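Local coordinates for cytoplasmic protein (Cryptococcus neoformans var. grubii serotype A, PDB 7LPO) that probably hydrolyses the beta-glucosidic bond of steryl glucosides, as a glycoside hydrolase family 5 sterylglucosidase, at residues W94-L99 / Y568-Y573; G135-M140 / C262-D267; S35-G40 / R667-A672. One frame throughout, in Å; residues are numbered along the deposited sequence.

Interaction 1: residues W94-L99 / Y568-Y573; sequences WGYNLL and YAIWNY
W94 and Y573 meet through ring carbons, and this aromatic pair forms one end of a contact in which no hydrogen bond joins the two segments. W94 CZ3 lies 3.7 Å from Y573 CE1, with the side chains crossing at about a right angle. With CG anti to the backbone N (chi1 -172°), the Y573 ring starts out beside its own carbonyl carbon. The W94 indole also meets F665 edge-to-face.

Aliphatic groups make the remaining contacts. Y96 and I570 cross at about a right angle too, and I570 CD1 comes 3.4 Å from Y96 OH and 4.1 Å from Y96 CZ, touching the phenol at its hydroxyl end. Further along, L98 presents a single branch: CD2 sits 3.5 Å from the carbonyl O of Y568 and, more loosely, 4.4 Å from A569 CB.

The setting is the TIM barrel of a family 5 glycoside hydrolase. Strands 98-104 and 567-570 do not pair with each other; each runs parallel to strand 35-43, which lies between them. W94 follows helix 83-93, and G95, with positive phi, completes a Schellman motif that leads the chain toward strand 98-104. On the other segment, a cis peptide between W571 and N572 lies in the chain that follows strand 567-570, just ahead of Y573.

Polar atoms at this buried contact find partners outside it. W94 NE1 bonds to I655 O of helix 652-656, and Y96 OH to F665 O at the end of helix 662-665. Y573 OH is held by R90 NH1 and H87 ND1, both on helix 83-93.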
loop_
_atom_site.group_PDB
_atom_site.type_symbol
_atom_site.label_atom_id
_atom_site.label_comp_id
_atom_site.label_asym_id
_atom_site.label_seq_id
_atom_site.Cartn_x
_atom_site.Cartn_y
_atom_site.Cartn_z
ATOM N N TRP A 94 8.833 -8.329 17.712
ATOM C CA TRP A 94 8.452 -6.927 17.758
ATOM C C TRP A 94 6.979 -6.741 18.071
ATOM O O TRP A 94 6.503 -5.597 18.087
ATOM C CB TRP A 94 8.775 -6.240 16.430
ATOM C CG TRP A 94 10.226 -5.907 16.216
ATOM C CD1 TRP A 94 11.187 -5.744 17.178
ATOM C CD2 TRP A 94 10.871 -5.678 14.960
ATOM N NE1 TRP A 94 12.396 -5.428 16.588
ATOM C CE2 TRP A 94 12.226 -5.392 15.229
ATOM C CE3 TRP A 94 10.435 -5.681 13.631
ATOM C CZ2 TRP A 94 13.143 -5.123 14.220
ATOM C CZ3 TRP A 94 11.361 -5.420 12.621
ATOM C CH2 TRP A 94 12.691 -5.139 12.927
ATOM N N GLY A 95 6.253 -7.828 18.329
ATOM C CA GLY A 95 4.859 -7.760 18.707
ATOM C C GLY A 95 3.875 -7.842 17.561
ATOM O O GLY A 95 2.665 -7.801 17.802
ATOM N N TYR A 96 4.345 -7.971 16.326
ATOM C CA TYR A 96 3.447 -7.972 15.180
ATOM C C TYR A 96 2.711 -9.299 15.056
ATOM O O TYR A 96 3.264 -10.363 15.341
ATOM C CB TYR A 96 4.231 -7.676 13.908
ATOM C CG TYR A 96 4.853 -6.295 13.916
ATOM C CD1 TYR A 96 4.213 -5.230 14.538
ATOM C CD2 TYR A 96 6.070 -6.054 13.300
ATOM C CE1 TYR A 96 4.769 -3.973 14.554
ATOM C CE2 TYR A 96 6.632 -4.792 13.311
ATOM C CZ TYR A 96 5.981 -3.761 13.942
ATOM O OH TYR A 96 6.542 -2.507 13.963
ATOM N N ASN A 97 1.437 -9.221 14.664
ATOM C CA ASN A 97 0.621 -10.404 14.410
ATOM C C ASN A 97 -0.042 -10.355 13.039
ATOM O O ASN A 97 -0.961 -11.144 12.775
ATOM C CB ASN A 97 -0.446 -10.562 15.496
ATOM C CG ASN A 97 -1.291 -9.305 15.674
ATOM O OD1 ASN A 97 -1.173 -8.350 14.904
ATOM N ND2 ASN A 97 -2.151 -9.303 16.689
ATOM N N LEU A 98 0.394 -9.456 12.161
ATOM C CA LEU A 98 -0.273 -9.220 10.890
ATOM C C LEU A 98 0.762 -9.008 9.798
ATOM O O LEU A 98 1.806 -8.390 10.022
ATOM C CB LEU A 98 -1.194 -7.996 10.970
ATOM C CG LEU A 98 -1.855 -7.503 9.682
ATOM C CD1 LEU A 98 -3.020 -8.389 9.320
ATOM C CD2 LEU A 98 -2.308 -6.057 9.855
ATOM N N LEU A 99 0.460 -9.533 8.618
ATOM C CA LEU A 99 1.282 -9.342 7.434
ATOM C C LEU A 99 0.349 -9.034 6.278
ATOM O O LEU A 99 -0.628 -9.757 6.075
ATOM C CB LEU A 99 2.119 -10.583 7.109
ATOM C CG LEU A 99 3.115 -11.051 8.163
ATOM C CD1 LEU A 99 3.619 -12.434 7.792
ATOM C CD2 LEU A 99 4.260 -10.079 8.305
ATOM N N TYR A 568 -3.159 -1.709 11.598
ATOM C CA TYR A 568 -2.369 -1.178 10.496
ATOM C C TYR A 568 -1.237 -2.109 10.100
ATOM O O TYR A 568 -0.848 -3.009 10.845
ATOM C CB TYR A 568 -1.797 0.205 10.831
ATOM C CG TYR A 568 -0.919 0.270 12.070
ATOM C CD1 TYR A 568 0.396 -0.171 12.041
ATOM C CD2 TYR A 568 -1.400 0.784 13.259
ATOM C CE1 TYR A 568 1.201 -0.103 13.157
ATOM C CE2 TYR A 568 -0.589 0.868 14.387
ATOM C CZ TYR A 568 0.703 0.419 14.325
ATOM O OH TYR A 568 1.502 0.492 15.441
ATOM N N ALA A 569 -0.730 -1.869 8.891
ATOM C CA ALA A 569 0.416 -2.570 8.326
ATOM C C ALA A 569 1.417 -1.510 7.887
ATOM O O ALA A 569 1.138 -0.725 6.974
ATOM C CB ALA A 569 0.008 -3.464 7.152
ATOM N N ILE A 570 2.569 -1.487 8.552
ATOM C CA ILE A 570 3.629 -0.555 8.206
ATOM C C ILE A 570 4.236 -0.918 6.854
ATOM O O ILE A 570 4.523 -2.088 6.570
ATOM C CB ILE A 570 4.708 -0.563 9.303
ATOM C CG1 ILE A 570 4.112 -0.161 10.656
ATOM C CG2 ILE A 570 5.853 0.336 8.891
ATOM C CD1 ILE A 570 5.072 -0.367 11.827
ATOM N N TRP A 571 4.446 0.092 6.013
ATOM C CA TRP A 571 5.239 -0.046 4.794
ATOM C C TRP A 571 6.665 0.412 5.101
ATOM O O TRP A 571 6.872 1.590 5.412
ATOM C CB TRP A 571 4.655 0.783 3.639
ATOM C CG TRP A 571 5.370 0.490 2.350
ATOM C CD1 TRP A 571 6.513 1.077 1.891
ATOM C CD2 TRP A 571 5.014 -0.506 1.381
ATOM N NE1 TRP A 571 6.898 0.499 0.701
ATOM C CE2 TRP A 571 5.996 -0.475 0.365
ATOM C CE3 TRP A 571 3.964 -1.421 1.277
ATOM C CZ2 TRP A 571 5.947 -1.314 -0.748
ATOM C CZ3 TRP A 571 3.917 -2.258 0.178
ATOM C CH2 TRP A 571 4.903 -2.201 -0.821
ATOM N N ASN A 572 7.649 -0.494 5.025
ATOM C CA ASN A 572 7.495 -1.929 4.817
ATOM C C ASN A 572 8.722 -2.624 5.454
ATOM O O ASN A 572 9.529 -1.987 6.136
ATOM C CB ASN A 572 7.377 -2.282 3.338
ATOM C CG ASN A 572 8.565 -1.818 2.523
ATOM O OD1 ASN A 572 9.292 -0.882 2.890
ATOM N ND2 ASN A 572 8.757 -2.467 1.397
ATOM N N TYR A 573 8.855 -3.926 5.228
ATOM C CA TYR A 573 9.983 -4.727 5.696
ATOM C C TYR A 573 10.645 -5.350 4.473
ATOM O O TYR A 573 10.014 -6.130 3.754
ATOM C CB TYR A 573 9.501 -5.796 6.678
ATOM C CG TYR A 573 10.587 -6.559 7.387
ATOM C CD1 TYR A 573 11.136 -6.088 8.576
ATOM C CD2 TYR A 573 11.055 -7.770 6.875
ATOM C CE1 TYR A 573 12.135 -6.800 9.232
ATOM C CE2 TYR A 573 12.038 -8.490 7.520
ATOM C CZ TYR A 573 12.576 -8.006 8.704
ATOM O OH TYR A 573 13.570 -8.727 9.340
#

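Interaction 2: residues G135-M140 / C262-D267; sequences GFRVFM and CVIGWD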
loop_
_atom_site.group_PDB
_atom_site.type_symbol
_atom_site.label_atom_id
_atom_site.label_comp_id
_atom_site.label_asym_id
_atom_site.label_seq_id
_atom_site.Cartn_x
_atom_site.Cartn_y
_atom_site.Cartn_z
ATOM N N GLY A 135 2.411 -17.879 13.666
ATOM C CA GLY A 135 1.254 -17.275 14.289
ATOM C C GLY A 135 0.770 -15.981 13.682
ATOM O O GLY A 135 0.083 -15.218 14.367
ATOM N N PHE A 136 1.071 -15.722 12.417
ATOM C CA PHE A 136 0.634 -14.500 11.764
ATOM C C PHE A 136 -0.750 -14.661 11.151
ATOM O O PHE A 136 -1.094 -15.725 10.631
ATOM C CB PHE A 136 1.620 -14.091 10.666
ATOM C CG PHE A 136 2.881 -13.510 11.187
ATOM C CD1 PHE A 136 2.903 -12.220 11.678
ATOM C CD2 PHE A 136 4.048 -14.259 11.208
ATOM C CE1 PHE A 136 4.060 -11.684 12.187
ATOM C CE2 PHE A 136 5.207 -13.728 11.704
ATOM C CZ PHE A 136 5.215 -12.433 12.200
ATOM N N ARG A 137 -1.542 -13.594 11.219
ATOM C CA ARG A 137 -2.670 -13.415 10.319
ATOM C C ARG A 137 -2.165 -12.689 9.079
ATOM O O ARG A 137 -1.253 -11.862 9.156
ATOM C CB ARG A 137 -3.800 -12.619 10.974
ATOM C CG ARG A 137 -4.273 -13.159 12.317
ATOM C CD ARG A 137 -4.872 -14.578 12.224
ATOM N NE ARG A 137 -5.581 -14.876 13.468
ATOM C CZ ARG A 137 -6.699 -15.589 13.561
ATOM N NH1 ARG A 137 -7.259 -16.116 12.477
ATOM N NH2 ARG A 137 -7.265 -15.769 14.748
ATOM N N VAL A 138 -2.752 -13.010 7.930
ATOM C CA VAL A 138 -2.299 -12.479 6.650
ATOM C C VAL A 138 -3.511 -12.054 5.828
ATOM O O VAL A 138 -4.530 -12.755 5.804
ATOM C CB VAL A 138 -1.480 -13.529 5.865
ATOM C CG1 VAL A 138 -1.145 -13.002 4.480
ATOM C CG2 VAL A 138 -0.215 -13.932 6.602
ATOM N N PHE A 139 -3.405 -10.912 5.138
ATOM C CA PHE A 139 -4.318 -10.622 4.042
ATOM C C PHE A 139 -3.506 -10.285 2.796
ATOM O O PHE A 139 -2.395 -9.747 2.867
ATOM C CB PHE A 139 -5.378 -9.545 4.399
ATOM C CG PHE A 139 -4.863 -8.151 4.560
ATOM C CD1 PHE A 139 -4.271 -7.754 5.732
ATOM C CD2 PHE A 139 -5.068 -7.212 3.566
ATOM C CE1 PHE A 139 -3.830 -6.454 5.896
ATOM C CE2 PHE A 139 -4.631 -5.914 3.717
ATOM C CZ PHE A 139 -4.023 -5.529 4.888
ATOM N N MET A 140 -4.049 -10.699 1.658
ATOM C CA MET A 140 -3.332 -10.719 0.394
ATOM C C MET A 140 -3.499 -9.397 -0.343
ATOM O O MET A 140 -4.610 -8.872 -0.454
ATOM C CB MET A 140 -3.846 -11.862 -0.480
ATOM C CG MET A 140 -3.909 -13.223 0.191
ATOM S SD MET A 140 -2.305 -13.780 0.813
ATOM C CE MET A 140 -1.376 -14.172 -0.574
ATOM N N CYS A 262 -5.088 -18.373 8.933
ATOM C CA CYS A 262 -3.946 -17.521 8.613
ATOM C C CYS A 262 -4.347 -16.448 7.609
ATOM O O CYS A 262 -4.341 -15.262 7.953
ATOM C CB CYS A 262 -2.791 -18.372 8.089
ATOM S SG CYS A 262 -1.382 -17.411 7.518
ATOM N N VAL A 263 -4.710 -16.830 6.385
ATOM C CA VAL A 263 -5.119 -15.886 5.349
ATOM C C VAL A 263 -6.562 -15.501 5.651
ATOM O O VAL A 263 -7.485 -16.267 5.394
ATOM C CB VAL A 263 -4.973 -16.482 3.948
ATOM C CG1 VAL A 263 -5.510 -15.513 2.904
ATOM C CG2 VAL A 263 -3.521 -16.840 3.682
ATOM N N ILE A 264 -6.765 -14.312 6.208
ATOM C CA ILE A 264 -8.104 -13.942 6.645
ATOM C C ILE A 264 -8.911 -13.213 5.581
ATOM O O ILE A 264 -10.138 -13.120 5.712
ATOM C CB ILE A 264 -8.028 -13.087 7.920
ATOM C CG1 ILE A 264 -7.339 -11.746 7.654
ATOM C CG2 ILE A 264 -7.287 -13.847 9.009
ATOM C CD1 ILE A 264 -7.273 -10.825 8.902
ATOM N N GLY A 265 -8.274 -12.697 4.539
ATOM C CA GLY A 265 -9.013 -11.957 3.533
ATOM C C GLY A 265 -8.101 -11.449 2.438
ATOM O O GLY A 265 -6.893 -11.715 2.419
ATOM N N TRP A 266 -8.704 -10.688 1.529
ATOM C CA TRP A 266 -8.024 -10.197 0.343
ATOM C C TRP A 266 -8.261 -8.701 0.207
ATOM O O TRP A 266 -9.400 -8.235 0.331
ATOM C CB TRP A 266 -8.508 -10.934 -0.918
ATOM C CG TRP A 266 -8.195 -12.397 -0.884
ATOM C CD1 TRP A 266 -8.800 -13.339 -0.112
ATOM C CD2 TRP A 266 -7.200 -13.082 -1.649
ATOM N NE1 TRP A 266 -8.246 -14.567 -0.344
ATOM C CE2 TRP A 266 -7.259 -14.440 -1.284
ATOM C CE3 TRP A 266 -6.272 -12.680 -2.608
ATOM C CZ2 TRP A 266 -6.417 -15.394 -1.830
ATOM C CZ3 TRP A 266 -5.432 -13.623 -3.150
ATOM C CH2 TRP A 266 -5.515 -14.970 -2.768
ATOM N N ASP A 267 -7.178 -7.959 -0.020
ATOM C CA ASP A 267 -7.247 -6.563 -0.419
ATOM C C ASP A 267 -7.669 -6.472 -1.882
ATOM O O ASP A 267 -7.494 -7.412 -2.665
ATOM C CB ASP A 267 -5.890 -5.883 -0.227
ATOM C CG ASP A 267 -6.005 -4.433 0.263
ATOM O OD1 ASP A 267 -7.088 -3.818 0.148
ATOM O OD2 ASP A 267 -4.987 -3.906 0.764
#
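M140 lays its CB and CG over one face of the W266 indole, the side chains side by side and pointing the same way, on neighbouring parallel strands of the family 5 TIM barrel. M140 CG stands 3.5 Å from the centroid of the six-membered ring and only 4° off its normal, a CH-pi contact. CB joins it over the same face, 3.3 Å from W266 CE3. The chain then bends at chi2 (-59°), and SD makes a more distant, oblique Met-aromatic contact. V263 CG1 also touches M140 CG, while W266 NE1 is bonded to H420 and the indole packs on helix 232-254.

F139 and D267 point in a common direction too, but here a carboxylate meets a ring at its edge: D267 OD2 lies in the ring plane, 3.6 Å from F139 CE2, and the two flat groups are turned 59° apart. OD2 also forms a salt bridge with R100 NE, and OD1 is bonded to S450 OG. By contrast, R137 and I264 cross at about a right angle, with I264 CG2 against R137 CD; the guanidinium is carried on to the H19 carbonyl.

Four backbone hydrogen bonds hold the pairing: V138 N to C262 O, I264 N to V138 O, M140 N to G265 O, and D267 N to M140 O. V138 pairs with V263 and M140 with W266, leaving two residues between the partners on one strand and a single residue on the other. At the start of the pairing, V138 CG2 rests 3.8 Å from C262 SG.

Interaction 3: residues S35-G40 / R667-A672; sequences SLVLRG and RPYPVA
R39 stretches over one face of the Y669 ring, the two side chains sliding past each other in opposite directions. R39 CD is the atom over the ring, 3.9 Å from its centroid and 17° off the normal, a CH-pi contact. The chain is extended from CG to NE (chi3 180°), and the guanidinium, turned 25° from the ring plane, has NH1 3.4 Å from Y669 CB. Two carbonyl oxygens, of V37 and R667, lie in the ring plane at its edge, and Y669 OH bonds to G95 O.

At the edge of the guanidinium sits a water that accepts a weak bond from R39 NH1 and a bond from R667 NE, and donates to P668 O. D561 forms salt bridges with both arginines, and D554 with R667, which probably eases repulsion between the like charges.

Backbone contacts continue beyond the rings. V37 N bonds to V671 O at 3.2 Å, approaching from above the carbonyl plane, and V37 CB packs 3.3 Å from P670 O. A second water donates to both S35 O and P670 O. L36 and A672 form an antiparallel, non-hydrogen-bonded pair, with L36 CD2 3.6 Å from A672 CB.

V671 and A672 together face a single residue of strand 707-710, a classic beta bulge; the other neighbour of strand 669-673, from the family 5 C-terminal domain, is strand 35-43 of the TIM barrel.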
loop_
_atom_site.group_PDB
_atom_site.type_symbol
_atom_site.label_atom_id
_atom_site.label_comp_id
_atom_site.label_asym_id
_atom_site.label_seq_id
_atom_site.Cartn_x
_atom_site.Cartn_y
_atom_site.Cartn_z
ATOM N N SER A 35 -12.240 -7.816 21.501
ATOM C CA SER A 35 -11.832 -6.924 20.423
ATOM C C SER A 35 -10.358 -7.139 20.115
ATOM O O SER A 35 -9.511 -7.065 21.008
ATOM C CB SER A 35 -12.072 -5.468 20.805
ATOM O OG SER A 35 -13.442 -5.204 21.000
ATOM N N LEU A 36 -10.049 -7.404 18.850
ATOM C CA LEU A 36 -8.684 -7.663 18.415
ATOM C C LEU A 36 -8.108 -6.443 17.709
ATOM O O LEU A 36 -8.818 -5.735 16.987
ATOM C CB LEU A 36 -8.633 -8.861 17.470
ATOM C CG LEU A 36 -9.245 -10.160 17.989
ATOM C CD1 LEU A 36 -9.226 -11.228 16.913
ATOM C CD2 LEU A 36 -8.526 -10.642 19.241
ATOM N N VAL A 37 -6.814 -6.206 17.923
ATOM C CA VAL A 37 -6.066 -5.190 17.193
ATOM C C VAL A 37 -4.968 -5.900 16.417
ATOM O O VAL A 37 -4.148 -6.616 17.008
ATOM C CB VAL A 37 -5.473 -4.118 18.119
ATOM C CG1 VAL A 37 -4.577 -3.155 17.311
ATOM C CG2 VAL A 37 -6.578 -3.350 18.837
ATOM N N LEU A 38 -4.957 -5.709 15.097
ATOM C CA LEU A 38 -3.999 -6.362 14.215
ATOM C C LEU A 38 -2.982 -5.335 13.742
ATOM O O LEU A 38 -3.347 -4.333 13.115
ATOM C CB LEU A 38 -4.694 -7.012 13.019
ATOM C CG LEU A 38 -5.681 -8.126 13.361
ATOM C CD1 LEU A 38 -6.396 -8.555 12.075
ATOM C CD2 LEU A 38 -4.990 -9.311 14.021
ATOM N N ARG A 39 -1.711 -5.604 14.019
ATOM C CA ARG A 39 -0.632 -4.693 13.686
ATOM C C ARG A 39 0.543 -5.484 13.148
ATOM O O ARG A 39 0.905 -6.534 13.688
ATOM C CB ARG A 39 -0.212 -3.868 14.905
ATOM C CG ARG A 39 -1.188 -2.740 15.172
ATOM C CD ARG A 39 -0.851 -1.942 16.431
ATOM N NE ARG A 39 -1.845 -0.891 16.589
ATOM C CZ ARG A 39 -1.782 0.098 17.468
ATOM N NH1 ARG A 39 -0.753 0.190 18.300
ATOM N NH2 ARG A 39 -2.759 1.004 17.499
ATOM N N GLY A 40 1.138 -4.963 12.084
ATOM C CA GLY A 40 2.238 -5.648 11.460
ATOM C C GLY A 40 2.861 -4.834 10.351
ATOM O O GLY A 40 2.921 -3.604 10.443
ATOM N N ARG A 667 6.145 -1.022 19.754
ATOM C CA ARG A 667 5.380 -0.262 20.734
ATOM C C ARG A 667 4.426 -1.164 21.500
ATOM O O ARG A 667 3.964 -2.179 20.968
ATOM C CB ARG A 667 4.544 0.845 20.073
ATOM C CG ARG A 667 5.229 1.604 18.942
ATOM C CD ARG A 667 4.196 2.229 18.000
ATOM N NE ARG A 667 3.382 3.248 18.654
ATOM C CZ ARG A 667 3.798 4.486 18.932
ATOM N NH1 ARG A 667 5.030 4.879 18.615
ATOM N NH2 ARG A 667 2.977 5.340 19.531
ATOM N N PRO A 668 4.103 -0.812 22.746
ATOM C CA PRO A 668 3.059 -1.552 23.470
ATOM C C PRO A 668 1.686 -1.293 22.872
ATOM O O PRO A 668 1.377 -0.181 22.438
ATOM C CB PRO A 668 3.152 -0.992 24.892
ATOM C CG PRO A 668 3.657 0.426 24.678
ATOM C CD PRO A 668 4.635 0.317 23.537
ATOM N N TYR A 669 0.854 -2.327 22.861
ATOM C CA TYR A 669 -0.516 -2.187 22.388
ATOM C C TYR A 669 -1.312 -3.412 22.820
ATOM O O TYR A 669 -0.731 -4.471 23.087
ATOM C CB TYR A 669 -0.570 -2.019 20.861
ATOM C CG TYR A 669 -0.346 -3.274 20.072
ATOM C CD1 TYR A 669 0.932 -3.766 19.866
ATOM C CD2 TYR A 669 -1.414 -3.953 19.502
ATOM C CE1 TYR A 669 1.140 -4.923 19.131
ATOM C CE2 TYR A 669 -1.224 -5.095 18.759
ATOM C CZ TYR A 669 0.056 -5.579 18.578
ATOM O OH TYR A 669 0.244 -6.719 17.843
ATOM N N PRO A 670 -2.646 -3.282 22.894
ATOM C CA PRO A 670 -3.508 -4.405 23.295
ATOM C C PRO A 670 -3.843 -5.319 22.124
ATOM O O PRO A 670 -4.556 -4.931 21.195
ATOM C CB PRO A 670 -4.757 -3.700 23.844
ATOM C CG PRO A 670 -4.834 -2.423 23.031
ATOM C CD PRO A 670 -3.405 -2.031 22.699
ATOM N N VAL A 671 -3.360 -6.558 22.195
ATOM C CA VAL A 671 -3.626 -7.526 21.136
ATOM C C VAL A 671 -5.085 -7.971 21.161
ATOM O O VAL A 671 -5.699 -8.185 20.106
ATOM C CB VAL A 671 -2.670 -8.724 21.275
ATOM C CG1 VAL A 671 -3.068 -9.815 20.320
ATOM C CG2 VAL A 671 -1.231 -8.294 21.043
ATOM N N ALA A 672 -5.661 -8.129 22.352
ATOM C CA ALA A 672 -7.028 -8.619 22.475
ATOM C C ALA A 672 -7.616 -8.070 23.759
ATOM O O ALA A 672 -6.952 -8.062 24.799
ATOM C CB ALA A 672 -7.091 -10.148 22.472
HETATM O O HOH W 1 -7.543 -5.156 21.659
HETATM O O HOH W 2 1.053 1.628 20.280
#

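How the interactions relate
All three contacts are largely buried, but they work at different levels of the fold. Interaction 2 is direct strand pairing within the barrel. Interaction 1 has apolar contacts and no bond between strands that are both neighbours of 35-43. Interaction 3 joins barrel to C-terminal domain through one direct backbone bond, bridging waters and a buried arginine on tyrosine, with its L36 and V671 partly exposed. Strand 35-43 unites interactions 1 and 3: G40 O takes the amide of I570. Strands 98-104 and 137-143 are likewise neighbours, linking interactions 1 and 2 through bonds from L99 N to R137 O and from R137 N to N97 O. Interactions 2 and 3 meet more lightly, through L38 against I264 and R137.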